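Local structure of hypothetical sugar ABC-transporter sugar binding protein (Arthrobacter globiformis, 7BVT) at residues G38-A43 and T332-V337; K148-E153 and T179-Y184; G210-A215 and A375-V380; A299-N304 and D314-F319. The protein binds the cyclic tetrasaccharide cyclic alpha-maltosyl-1,6-maltose and, as a solute-binding protein, probably hands it to an ABC transporter for uptake. All blocks are in the same frame, centred on the assembly; numbering follows the deposited sequence.

Contact 1 of 4, residues G38-A43 and T332-V337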
loop_
_atom_site.group_PDB
_atom_site.type_symbol
_atom_site.label_atom_id
_atom_site.label_comp_id
_atom_site.label_asym_id
_atom_site.label_seq_id
_atom_site.Cartn_x
_atom_site.Cartn_y
_atom_site.Cartn_z
ATOM N N GLY A 38 -1.304 -11.847 15.384
ATOM C CA GLY A 38 -2.446 -12.662 14.946
ATOM C C GLY A 38 -2.024 -13.725 13.971
ATOM O O GLY A 38 -0.968 -14.310 14.184
ATOM N N THR A 39 -2.887 -13.980 12.994
ATOM C CA THR A 39 -2.733 -14.931 11.865
ATOM C C THR A 39 -1.381 -14.699 11.191
ATOM O O THR A 39 -0.675 -15.680 10.887
ATOM C CB THR A 39 -3.918 -14.706 10.915
ATOM O OG1 THR A 39 -5.028 -15.199 11.668
ATOM C CG2 THR A 39 -3.760 -15.378 9.566
ATOM N N ASN A 40 -1.070 -13.435 10.915
ATOM C CA ASN A 40 0.152 -13.057 10.157
ATOM C C ASN A 40 1.391 -13.497 10.959
ATOM O O ASN A 40 2.311 -14.102 10.358
ATOM C CB ASN A 40 0.182 -11.565 9.859
ATOM C CG ASN A 40 -0.782 -11.164 8.753
ATOM O OD1 ASN A 40 -1.396 -11.992 8.097
ATOM N ND2 ASN A 40 -0.911 -9.860 8.544
ATOM N N ALA A 41 1.435 -13.243 12.260
ATOM C CA ALA A 41 2.577 -13.605 13.104
ATOM C C ALA A 41 2.627 -15.133 13.235
ATOM O O ALA A 41 3.735 -15.714 13.144
ATOM C CB ALA A 41 2.510 -12.898 14.425
ATOM N N ASP A 42 1.484 -15.799 13.397
ATOM C CA ASP A 42 1.476 -17.290 13.426
ATOM C C ASP A 42 2.016 -17.847 12.108
ATOM O O ASP A 42 2.807 -18.826 12.118
ATOM C CB ASP A 42 0.069 -17.870 13.627
ATOM C CG ASP A 42 -0.534 -17.561 14.977
ATOM O OD1 ASP A 42 0.216 -17.167 15.892
ATOM O OD2 ASP A 42 -1.774 -17.672 15.063
ATOM N N ALA A 43 1.592 -17.294 10.984
ATOM C CA ALA A 43 2.056 -17.761 9.658
ATOM C C ALA A 43 3.579 -17.567 9.567
ATOM O O ALA A 43 4.269 -18.438 8.993
ATOM C CB ALA A 43 1.357 -16.995 8.553
ATOM N N THR A 332 -2.217 -15.614 4.583
ATOM C CA THR A 332 -2.332 -14.297 5.253
ATOM C C THR A 332 -3.387 -13.394 4.557
ATOM O O THR A 332 -3.747 -12.395 5.138
ATOM C CB THR A 332 -0.981 -13.568 5.251
ATOM O OG1 THR A 332 -0.679 -13.399 3.861
ATOM C CG2 THR A 332 0.101 -14.321 6.004
ATOM N N GLY A 333 -3.777 -13.714 3.336
ATOM C CA GLY A 333 -4.618 -12.827 2.499
ATOM C C GLY A 333 -3.849 -11.634 1.942
ATOM O O GLY A 333 -4.468 -10.688 1.412
ATOM N N MET A 334 -2.536 -11.658 2.082
ATOM C CA MET A 334 -1.680 -10.597 1.496
ATOM C C MET A 334 -1.396 -10.958 0.054
ATOM O O MET A 334 -1.475 -12.106 -0.351
ATOM C CB MET A 334 -0.407 -10.345 2.318
ATOM C CG MET A 334 -0.797 -9.924 3.701
ATOM S SD MET A 334 0.432 -9.188 4.766
ATOM C CE MET A 334 1.278 -10.711 5.108
ATOM N N LEU A 335 -1.165 -9.941 -0.778
ATOM C CA LEU A 335 -0.938 -10.195 -2.203
ATOM C C LEU A 335 0.506 -10.640 -2.412
ATOM O O LEU A 335 1.400 -10.172 -1.707
ATOM C CB LEU A 335 -1.214 -8.914 -3.000
ATOM C CG LEU A 335 -2.574 -8.290 -2.761
ATOM C CD1 LEU A 335 -2.745 -7.039 -3.577
ATOM C CD2 LEU A 335 -3.692 -9.266 -3.108
ATOM N N PRO A 336 0.765 -11.517 -3.398
ATOM C CA PRO A 336 2.102 -12.029 -3.592
ATOM C C PRO A 336 2.996 -10.915 -4.124
ATOM O O PRO A 336 2.564 -10.095 -4.933
ATOM C CB PRO A 336 2.010 -13.141 -4.621
ATOM C CG PRO A 336 0.584 -13.188 -5.046
ATOM C CD PRO A 336 -0.219 -12.192 -4.260
ATOM N N VAL A 337 4.247 -10.944 -3.735
ATOM C CA VAL A 337 5.209 -9.909 -4.205
ATOM C C VAL A 337 5.843 -10.289 -5.555
ATOM O O VAL A 337 6.513 -9.424 -6.151
ATOM C CB VAL A 337 6.287 -9.637 -3.137
ATOM C CG1 VAL A 337 5.646 -9.174 -1.848
ATOM C CG2 VAL A 337 7.197 -10.818 -2.883
HETATM O O HOH W 1 -4.083 -11.956 7.967
#
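Asn40, near the N-terminal end of helix 38-53, meets Thr332 and Met334 with the two arms of its amide, and so illustrates how the beginning of one helix can be joined to the end of another with no direct hydrogen bond. Its CG stands anti to the carbonyl carbon (chi1 -75°), which carries the amide across. OD1 comes to 3.3 Å from CB of Thr332, the two side chains crossing at about a right angle, and receives a hydrogen from a water 2.7 Å away. The same water donates to the backbone O of Thr332 at 2.9 Å, bridging the two segments. The ND2 arm meets Met334 from the opposite direction, 4.1 Å from its SD. The glycan site is close, the Asn40 side chain being about 6 Å from a bound glucose. One turn further on, Ala43 puts CB 3.9 Å from CG2 of Thr332; this threonine methyl also touches Asn40 OD1, at 3.5 Å. The hydroxyl of Thr332 serves its own chain: OG1 accepts from Met334 N at 3.1 Å in an ST turn, and is also hydrogen-bonded to Trp328 O. With an alanine here, Met334 N would probably lose its acceptor and a gap would open beside Ala43. Helix 38-53, which links the parallel strands 28-34 and 58-64 in a beta-alpha-beta unit, thus lies against the end of helix 322-332; Ala43 also touches Glu331, Met334 rests on Trp328, and Leu335 pairs through its backbone with Ala139, just ahead of strand 140-147.

Contact 2 of 4, residues K148-E153 and T179-Y184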
loop_
_atom_site.group_PDB
_atom_site.type_symbol
_atom_site.label_atom_id
_atom_site.label_comp_id
_atom_site.label_asym_id
_atom_site.label_seq_id
_atom_site.Cartn_x
_atom_site.Cartn_y
_atom_site.Cartn_z
ATOM N N LYS A 148 -23.542 -4.388 -2.310
ATOM C CA LYS A 148 -24.412 -4.865 -3.396
ATOM C C LYS A 148 -25.871 -4.602 -3.010
ATOM O O LYS A 148 -26.681 -4.295 -3.909
ATOM C CB LYS A 148 -24.176 -6.357 -3.652
ATOM C CG LYS A 148 -22.769 -6.736 -4.076
ATOM C CD LYS A 148 -22.768 -8.113 -4.771
ATOM C CE LYS A 148 -21.370 -8.670 -4.966
ATOM N NZ LYS A 148 -21.430 -9.979 -5.651
ATOM N N THR A 149 -26.231 -4.755 -1.735
ATOM C CA THR A 149 -27.649 -4.598 -1.312
ATOM C C THR A 149 -28.072 -3.142 -1.548
ATOM O O THR A 149 -29.165 -2.893 -2.132
ATOM C CB THR A 149 -27.853 -4.969 0.154
ATOM O OG1 THR A 149 -27.400 -6.336 0.166
ATOM C CG2 THR A 149 -29.296 -4.747 0.593
ATOM N N LEU A 150 -27.217 -2.192 -1.160
ATOM C CA LEU A 150 -27.549 -0.757 -1.340
ATOM C C LEU A 150 -27.582 -0.393 -2.828
ATOM O O LEU A 150 -28.465 0.378 -3.234
ATOM C CB LEU A 150 -26.540 0.098 -0.584
ATOM C CG LEU A 150 -26.845 1.598 -0.608
ATOM C CD1 LEU A 150 -28.261 1.858 -0.150
ATOM C CD2 LEU A 150 -25.889 2.351 0.274
ATOM N N PHE A 151 -26.618 -0.855 -3.632
ATOM C CA PHE A 151 -26.645 -0.700 -5.105
ATOM C C PHE A 151 -27.981 -1.191 -5.660
ATOM O O PHE A 151 -28.622 -0.502 -6.414
ATOM C CB PHE A 151 -25.569 -1.508 -5.802
ATOM C CG PHE A 151 -24.281 -0.772 -6.094
ATOM C CD1 PHE A 151 -23.615 -0.055 -5.115
ATOM C CD2 PHE A 151 -23.761 -0.859 -7.359
ATOM C CE1 PHE A 151 -22.464 0.663 -5.453
ATOM C CE2 PHE A 151 -22.560 -0.221 -7.657
ATOM C CZ PHE A 151 -21.931 0.515 -6.687
ATOM N N ALA A 152 -28.429 -2.360 -5.216
ATOM C CA ALA A 152 -29.675 -2.952 -5.751
ATOM C C ALA A 152 -30.868 -2.099 -5.309
ATOM O O ALA A 152 -31.765 -1.880 -6.149
ATOM C CB ALA A 152 -29.749 -4.401 -5.299
ATOM N N GLU A 153 -30.881 -1.635 -4.067
ATOM C CA GLU A 153 -31.947 -0.769 -3.511
ATOM C C GLU A 153 -32.060 0.505 -4.344
ATOM O O GLU A 153 -33.184 1.003 -4.523
ATOM C CB GLU A 153 -31.701 -0.401 -2.066
ATOM C CG GLU A 153 -32.968 0.121 -1.382
ATOM C CD GLU A 153 -32.869 0.358 0.125
ATOM O OE1 GLU A 153 -31.826 0.036 0.725
ATOM O OE2 GLU A 153 -33.867 0.889 0.697
ATOM N N THR A 179 -31.650 6.838 -2.073
ATOM C CA THR A 179 -31.589 6.313 -0.676
ATOM C C THR A 179 -31.247 7.360 0.383
ATOM O O THR A 179 -31.317 7.008 1.584
ATOM C CB THR A 179 -30.601 5.154 -0.525
ATOM O OG1 THR A 179 -29.256 5.669 -0.533
ATOM C CG2 THR A 179 -30.792 4.159 -1.634
ATOM N N GLY A 180 -30.799 8.545 -0.019
ATOM C CA GLY A 180 -30.302 9.580 0.898
ATOM C C GLY A 180 -28.916 9.260 1.464
ATOM O O GLY A 180 -28.398 10.033 2.249
ATOM N N LYS A 181 -28.303 8.154 1.057
ATOM C CA LYS A 181 -27.001 7.747 1.604
ATOM C C LYS A 181 -25.874 8.162 0.647
ATOM O O LYS A 181 -26.036 8.158 -0.590
ATOM C CB LYS A 181 -27.021 6.235 1.819
ATOM C CG LYS A 181 -27.914 5.791 2.966
ATOM C CD LYS A 181 -28.117 4.310 3.079
ATOM C CE LYS A 181 -29.184 3.974 4.112
ATOM N NZ LYS A 181 -29.306 2.513 4.372
ATOM N N PRO A 182 -24.664 8.436 1.192
ATOM C CA PRO A 182 -23.512 8.723 0.334
ATOM C C PRO A 182 -23.286 7.545 -0.608
ATOM O O PRO A 182 -23.332 6.394 -0.143
ATOM C CB PRO A 182 -22.307 8.864 1.286
ATOM C CG PRO A 182 -22.922 9.026 2.651
ATOM C CD PRO A 182 -24.256 8.314 2.589
ATOM N N GLY A 183 -23.034 7.835 -1.896
ATOM C CA GLY A 183 -22.808 6.801 -2.909
ATOM C C GLY A 183 -21.392 6.276 -2.815
ATOM O O GLY A 183 -21.160 5.175 -3.293
ATOM N N TYR A 184 -20.475 7.086 -2.273
ATOM C CA TYR A 184 -19.021 6.769 -2.320
ATOM C C TYR A 184 -18.320 7.546 -1.195
ATOM O O TYR A 184 -18.471 8.775 -1.165
ATOM C CB TYR A 184 -18.464 7.113 -3.694
ATOM C CG TYR A 184 -16.969 6.977 -3.818
ATOM C CD1 TYR A 184 -16.334 5.734 -3.734
ATOM C CD2 TYR A 184 -16.191 8.080 -4.102
ATOM C CE1 TYR A 184 -14.958 5.623 -3.875
ATOM C CE2 TYR A 184 -14.812 7.965 -4.273
ATOM C CZ TYR A 184 -14.200 6.736 -4.184
ATOM O OH TYR A 184 -12.837 6.631 -4.291
HETATM O O HOH W 2 -31.083 2.443 2.150
#
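The hydroxyl of Thr179, whose side chain packs against Leu150, is gripped twice within its own chain: OG1 accepts from Lys181 N at 3.1 Å, in an ST turn, and is hydrogen-bonded to Ile175 O one turn back. The methyl makes the closest approach across the contact, CG2 lying 3.7 Å from CD1 of Leu150, with OG1 only slightly farther from it. Leu150 has CG anti to its backbone N (chi1 -176°), a torsion that sends the fork out toward Thr179 and Lys181. Both prongs reach the aliphatic part of Lys181, whose CD sits 4.1 Å from CD1 and from CD2 of that leucine. Beyond CG the lysine chain is extended, and its ammonium ends near Glu153 without touching it: NZ and OE1 are 5.1 Å apart. A water closes that gap, donating to Glu153 OE1 at 2.9 Å and accepting from Lys181 NZ at 2.8 Å. A valine in place of Thr179 would probably leave Lys181 N without its acceptor and the turn less firmly held. Helix 148-153, directly after strand 140-147, is thereby set against the end of helix 165-179, where Leu150 also touches Ile175, while Tyr184 packs on Tyr144 of that strand.

Contact 3 of 4, residues G210-A215 and A375-V380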
loop_
_atom_site.group_PDB
_atom_site.type_symbol
_atom_site.label_atom_id
_atom_site.label_comp_id
_atom_site.label_asym_id
_atom_site.label_seq_id
_atom_site.Cartn_x
_atom_site.Cartn_y
_atom_site.Cartn_z
ATOM N N GLY A 210 -0.921 11.720 -13.919
ATOM C CA GLY A 210 -0.158 12.669 -13.086
ATOM C C GLY A 210 0.998 12.010 -12.367
ATOM O O GLY A 210 1.121 10.783 -12.400
ATOM N N ASP A 211 1.846 12.822 -11.761
ATOM C CA ASP A 211 2.987 12.389 -10.946
ATOM C C ASP A 211 2.854 13.071 -9.599
ATOM O O ASP A 211 2.369 14.218 -9.543
ATOM C CB ASP A 211 4.306 12.722 -11.649
ATOM C CG ASP A 211 4.418 12.123 -13.032
ATOM O OD1 ASP A 211 4.518 10.923 -13.126
ATOM O OD2 ASP A 211 4.434 12.903 -14.008
ATOM N N PHE A 212 3.383 12.452 -8.546
ATOM C CA PHE A 212 3.336 13.042 -7.188
ATOM C C PHE A 212 4.590 13.892 -6.983
ATOM O O PHE A 212 4.465 15.115 -6.883
ATOM C CB PHE A 212 3.106 11.970 -6.112
ATOM C CG PHE A 212 2.923 12.541 -4.741
ATOM C CD1 PHE A 212 1.799 13.279 -4.444
ATOM C CD2 PHE A 212 3.895 12.389 -3.769
ATOM C CE1 PHE A 212 1.647 13.823 -3.178
ATOM C CE2 PHE A 212 3.748 12.940 -2.517
ATOM C CZ PHE A 212 2.612 13.650 -2.208
ATOM N N LEU A 213 5.755 13.248 -6.897
ATOM C CA LEU A 213 7.039 14.013 -6.933
ATOM C C LEU A 213 7.726 13.811 -8.274
ATOM O O LEU A 213 7.377 12.942 -9.094
ATOM C CB LEU A 213 7.962 13.566 -5.800
ATOM C CG LEU A 213 7.442 13.682 -4.364
ATOM C CD1 LEU A 213 8.505 13.399 -3.325
ATOM C CD2 LEU A 213 6.765 15.018 -4.078
ATOM N N THR A 214 8.734 14.645 -8.528
ATOM C CA THR A 214 9.612 14.456 -9.714
ATOM C C THR A 214 10.403 13.166 -9.535
ATOM O O THR A 214 10.444 12.627 -8.408
ATOM C CB THR A 214 10.546 15.664 -9.865
ATOM O OG1 THR A 214 11.235 15.745 -8.625
ATOM C CG2 THR A 214 9.781 16.927 -10.195
ATOM N N ALA A 215 11.040 12.694 -10.603
ATOM C CA ALA A 215 11.718 11.371 -10.630
ATOM C C ALA A 215 12.853 11.338 -9.598
ATOM O O ALA A 215 13.058 10.282 -9.001
ATOM C CB ALA A 215 12.221 11.036 -12.017
ATOM N N ALA A 375 13.137 9.939 2.393
ATOM C CA ALA A 375 13.069 9.931 3.857
ATOM C C ALA A 375 12.213 11.077 4.425
ATOM O O ALA A 375 11.712 10.918 5.564
ATOM C CB ALA A 375 14.483 9.990 4.375
ATOM N N LEU A 376 11.909 12.077 3.616
ATOM C CA LEU A 376 11.004 13.193 4.020
ATOM C C LEU A 376 9.556 12.842 3.661
ATOM O O LEU A 376 8.677 13.663 3.903
ATOM C CB LEU A 376 11.476 14.442 3.291
ATOM C CG LEU A 376 12.829 14.975 3.790
ATOM C CD1 LEU A 376 13.451 15.958 2.813
ATOM C CD2 LEU A 376 12.642 15.577 5.150
ATOM N N TYR A 377 9.280 11.638 3.174
ATOM C CA TYR A 377 7.894 11.372 2.680
ATOM C C TYR A 377 6.841 11.647 3.755
ATOM O O TYR A 377 5.810 12.264 3.464
ATOM C CB TYR A 377 7.762 9.937 2.133
ATOM C CG TYR A 377 6.355 9.684 1.663
ATOM C CD1 TYR A 377 5.888 10.307 0.518
ATOM C CD2 TYR A 377 5.465 8.965 2.419
ATOM C CE1 TYR A 377 4.573 10.137 0.094
ATOM C CE2 TYR A 377 4.153 8.756 1.998
ATOM C CZ TYR A 377 3.704 9.374 0.851
ATOM O OH TYR A 377 2.375 9.210 0.498
ATOM N N PRO A 378 6.979 11.231 5.046
ATOM C CA PRO A 378 5.934 11.482 6.025
ATOM C C PRO A 378 5.638 12.984 6.173
ATOM O O PRO A 378 4.485 13.349 6.271
ATOM C CB PRO A 378 6.459 10.851 7.329
ATOM C CG PRO A 378 7.450 9.808 6.832
ATOM C CD PRO A 378 8.068 10.409 5.593
ATOM N N THR A 379 6.667 13.821 6.201
ATOM C CA THR A 379 6.472 15.291 6.288
ATOM C C THR A 379 5.802 15.828 5.022
ATOM O O THR A 379 4.869 16.661 5.100
ATOM C CB THR A 379 7.782 16.043 6.552
ATOM O OG1 THR A 379 8.316 15.351 7.673
ATOM C CG2 THR A 379 7.497 17.490 6.857
ATOM N N VAL A 380 6.235 15.325 3.876
ATOM C CA VAL A 380 5.641 15.673 2.565
ATOM C C VAL A 380 4.151 15.336 2.592
ATOM O O VAL A 380 3.308 16.143 2.157
ATOM C CB VAL A 380 6.376 14.979 1.420
ATOM C CG1 VAL A 380 5.594 15.037 0.111
ATOM C CG2 VAL A 380 7.762 15.580 1.251
#
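Phe212 lays one corner of its ring against both Tyr377 and Val380, one turn apart at the start of helix 377-392. Its CE2 is 3.9 Å from CE1 of Tyr377, at the edge and near the plane of the tyrosine ring, while the tyrosine carbon reaches the phenylalanine obliquely. The two side chains cross at about a right angle. Val380 comes in on the same corner: CG1 is 3.8 Å from Phe212 CE2 and 4.0 Å from CZ, the two side chains running past each other in opposite directions. Phe212 has CG anti to its backbone N (chi1 -175°), which swings the ring out of the loop to the helix. Leu213 adds a looser touch, its CD2 lying 4.3 Å from CG1 of Val380. Beyond the pair of segments, Phe384 meets the Phe212 ring edge-to-face, and Val409 and Val412 of helix 398-415 cover Val380. Every touching atom is carbon and every touching residue is buried, which implies that the fit of shapes, with no hydrogen bond across, holds loop to helix. The hydroxyl of Tyr377 is engaged elsewhere: OH is hydrogen-bonded to Glu195, which lines the glycan pocket, and to Gln202, consistent with a second-shell role in positioning Glu195.

Contact 4 of 4, residues A299-N304 and D314-F319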
loop_
_atom_site.group_PDB
_atom_site.type_symbol
_atom_site.label_atom_id
_atom_site.label_comp_id
_atom_site.label_asym_id
_atom_site.label_seq_id
_atom_site.Cartn_x
_atom_site.Cartn_y
_atom_site.Cartn_z
ATOM N N ALA A 299 11.534 -6.163 3.726
ATOM C CA ALA A 299 12.617 -6.673 4.596
ATOM C C ALA A 299 13.877 -5.899 4.254
ATOM O O ALA A 299 14.122 -5.670 3.066
ATOM C CB ALA A 299 12.777 -8.167 4.418
ATOM N N MET A 300 14.669 -5.615 5.249
ATOM C CA MET A 300 15.942 -4.851 5.196
ATOM C C MET A 300 16.984 -5.615 6.031
ATOM O O MET A 300 16.611 -6.105 7.109
ATOM C CB MET A 300 15.733 -3.465 5.786
ATOM C CG MET A 300 14.809 -2.615 4.925
ATOM S SD MET A 300 14.044 -1.341 5.907
ATOM C CE MET A 300 12.603 -2.239 6.510
ATOM N N VAL A 301 18.204 -5.720 5.536
ATOM C CA VAL A 301 19.336 -6.385 6.263
ATOM C C VAL A 301 20.292 -5.304 6.720
ATOM O O VAL A 301 20.796 -4.551 5.875
ATOM C CB VAL A 301 20.030 -7.428 5.394
ATOM C CG1 VAL A 301 21.305 -7.956 6.048
ATOM C CG2 VAL A 301 19.102 -8.530 4.959
ATOM N N PHE A 302 20.514 -5.157 8.017
ATOM C CA PHE A 302 21.497 -4.193 8.535
ATOM C C PHE A 302 22.907 -4.782 8.310
ATOM O O PHE A 302 23.133 -5.968 8.612
ATOM C CB PHE A 302 21.281 -3.883 10.020
ATOM C CG PHE A 302 20.117 -2.974 10.273
ATOM C CD1 PHE A 302 20.219 -1.620 9.999
ATOM C CD2 PHE A 302 18.901 -3.482 10.692
ATOM C CE1 PHE A 302 19.141 -0.784 10.221
ATOM C CE2 PHE A 302 17.815 -2.637 10.892
ATOM C CZ PHE A 302 17.946 -1.302 10.636
ATOM N N GLU A 303 23.821 -4.000 7.748
ATOM C CA GLU A 303 25.155 -4.518 7.355
ATOM C C GLU A 303 25.990 -4.833 8.590
ATOM O O GLU A 303 26.113 -3.975 9.453
ATOM C CB GLU A 303 25.903 -3.505 6.518
ATOM C CG GLU A 303 27.023 -4.180 5.759
ATOM C CD GLU A 303 27.371 -3.338 4.564
ATOM O OE1 GLU A 303 27.846 -2.207 4.790
ATOM O OE2 GLU A 303 27.039 -3.769 3.446
ATOM N N ASN A 304 26.532 -6.044 8.597
ATOM C CA ASN A 304 27.456 -6.628 9.594
ATOM C C ASN A 304 28.669 -7.120 8.788
ATOM O O ASN A 304 29.225 -6.285 8.048
ATOM C CB ASN A 304 26.693 -7.656 10.437
ATOM C CG ASN A 304 25.681 -7.016 11.374
ATOM O OD1 ASN A 304 24.460 -7.248 11.281
ATOM N ND2 ASN A 304 26.196 -6.270 12.335
ATOM N N ASP A 314 20.006 -15.356 2.942
ATOM C CA ASP A 314 19.663 -16.760 2.629
ATOM C C ASP A 314 18.217 -17.016 3.083
ATOM O O ASP A 314 17.456 -17.634 2.331
ATOM C CB ASP A 314 20.604 -17.782 3.270
ATOM C CG ASP A 314 20.312 -19.197 2.834
ATOM O OD1 ASP A 314 20.680 -19.527 1.675
ATOM O OD2 ASP A 314 19.674 -19.969 3.624
ATOM N N PHE A 315 17.871 -16.554 4.269
ATOM C CA PHE A 315 16.483 -16.681 4.767
ATOM C C PHE A 315 15.513 -15.894 3.860
ATOM O O PHE A 315 14.487 -16.459 3.423
ATOM C CB PHE A 315 16.362 -16.226 6.209
ATOM C CG PHE A 315 14.936 -16.136 6.654
ATOM C CD1 PHE A 315 14.137 -17.270 6.711
ATOM C CD2 PHE A 315 14.383 -14.903 6.918
ATOM C CE1 PHE A 315 12.809 -17.163 7.050
ATOM C CE2 PHE A 315 13.051 -14.804 7.270
ATOM C CZ PHE A 315 12.272 -15.941 7.362
ATOM N N LEU A 316 15.875 -14.665 3.512
ATOM C CA LEU A 316 14.973 -13.838 2.662
ATOM C C LEU A 316 14.851 -14.507 1.289
ATOM O O LEU A 316 13.758 -14.529 0.725
ATOM C CB LEU A 316 15.525 -12.410 2.577
ATOM C CG LEU A 316 15.486 -11.561 3.833
ATOM C CD1 LEU A 316 15.976 -10.153 3.562
ATOM C CD2 LEU A 316 14.122 -11.519 4.471
ATOM N N SER A 317 15.940 -15.071 0.749
ATOM C CA SER A 317 15.890 -15.762 -0.572
ATOM C C SER A 317 14.891 -16.923 -0.478
ATOM O O SER A 317 14.071 -17.099 -1.360
ATOM C CB SER A 317 17.265 -16.257 -0.996
ATOM O OG SER A 317 18.185 -15.164 -1.145
ATOM N N TRP A 318 14.958 -17.685 0.610
ATOM C CA TRP A 318 14.035 -18.842 0.767
ATOM C C TRP A 318 12.593 -18.341 0.881
ATOM O O TRP A 318 11.686 -18.909 0.242
ATOM C CB TRP A 318 14.495 -19.683 1.971
ATOM C CG TRP A 318 13.549 -20.795 2.261
ATOM C CD1 TRP A 318 13.585 -22.060 1.743
ATOM C CD2 TRP A 318 12.439 -20.755 3.185
ATOM N NE1 TRP A 318 12.519 -22.792 2.221
ATOM C CE2 TRP A 318 11.847 -22.038 3.141
ATOM C CE3 TRP A 318 11.878 -19.788 4.042
ATOM C CZ2 TRP A 318 10.684 -22.339 3.831
ATOM C CZ3 TRP A 318 10.768 -20.117 4.788
ATOM C CH2 TRP A 318 10.216 -21.393 4.725
ATOM N N PHE A 319 12.408 -17.314 1.689
ATOM C CA PHE A 319 11.091 -16.688 1.900
ATOM C C PHE A 319 10.501 -16.217 0.566
ATOM O O PHE A 319 9.280 -16.245 0.410
ATOM C CB PHE A 319 11.195 -15.542 2.903
ATOM C CG PHE A 319 9.868 -15.249 3.543
ATOM C CD1 PHE A 319 9.346 -16.087 4.522
ATOM C CD2 PHE A 319 9.155 -14.118 3.195
ATOM C CE1 PHE A 319 8.151 -15.782 5.143
ATOM C CE2 PHE A 319 7.963 -13.825 3.836
ATOM C CZ PHE A 319 7.458 -14.668 4.798
#
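Leu316 points its forked end at the strand, and Ala299 and Val301 point back at it from alternate positions, a clear case of the two-residue repeat of a strand presenting one face to a helix. Both prongs of the fork come down on Ala299 from the same side: CD2 lies 3.6 Å from CB of that alanine and CD1 3.9 Å from it. The CD1 prong also turns to Val301, coming within 3.8 Å of its CG2, and here the two side chains run antiparallel, flank to flank. Leu316 has CG anti to its carbonyl carbon (chi1 -69°), a torsion that holds the fork over both strand residues. With only CB on Ala299, the leucine fork comes to it while the CA atoms of Ala299 and Leu316 are 7.8 Å apart. Between them in the strand, Met300 points to the other face, where it packs on Val94 and Ile97 of helix 94-100. Strand 292-301 is thus covered on both faces, pairing by its backbone with Val135 and with Ala87 of strand 86-90. Helix 306-319, reached from the strand by a short connection, has Leu316 and Phe315 on Ile86 of strand 86-90; through Phe315 and Trp318 it packs against helix 38-53.

Overall arrangement
From the N terminus, residues 38-43 of helix 38-53 open contact 1, which closes at the end of helix 322-332 and spans most of the chain. Within that span contact 2 closes a short loop of 25 residues, joining helix 148-153 to the end of helix 165-179. Contact 3 opens in the loop after helix 195-207 and closes at the start of helix 377-392, beyond contact 1, so these two cross, on opposite sides of the chain's centre. Contact 4, the packing of strand 292-301 on helix 306-319, falls within both long loops. Contacts 1 and 3 each have a side chain within about 7 Å of bound glucose, whereas contacts 2 and 4 have centres about 47 Å apart.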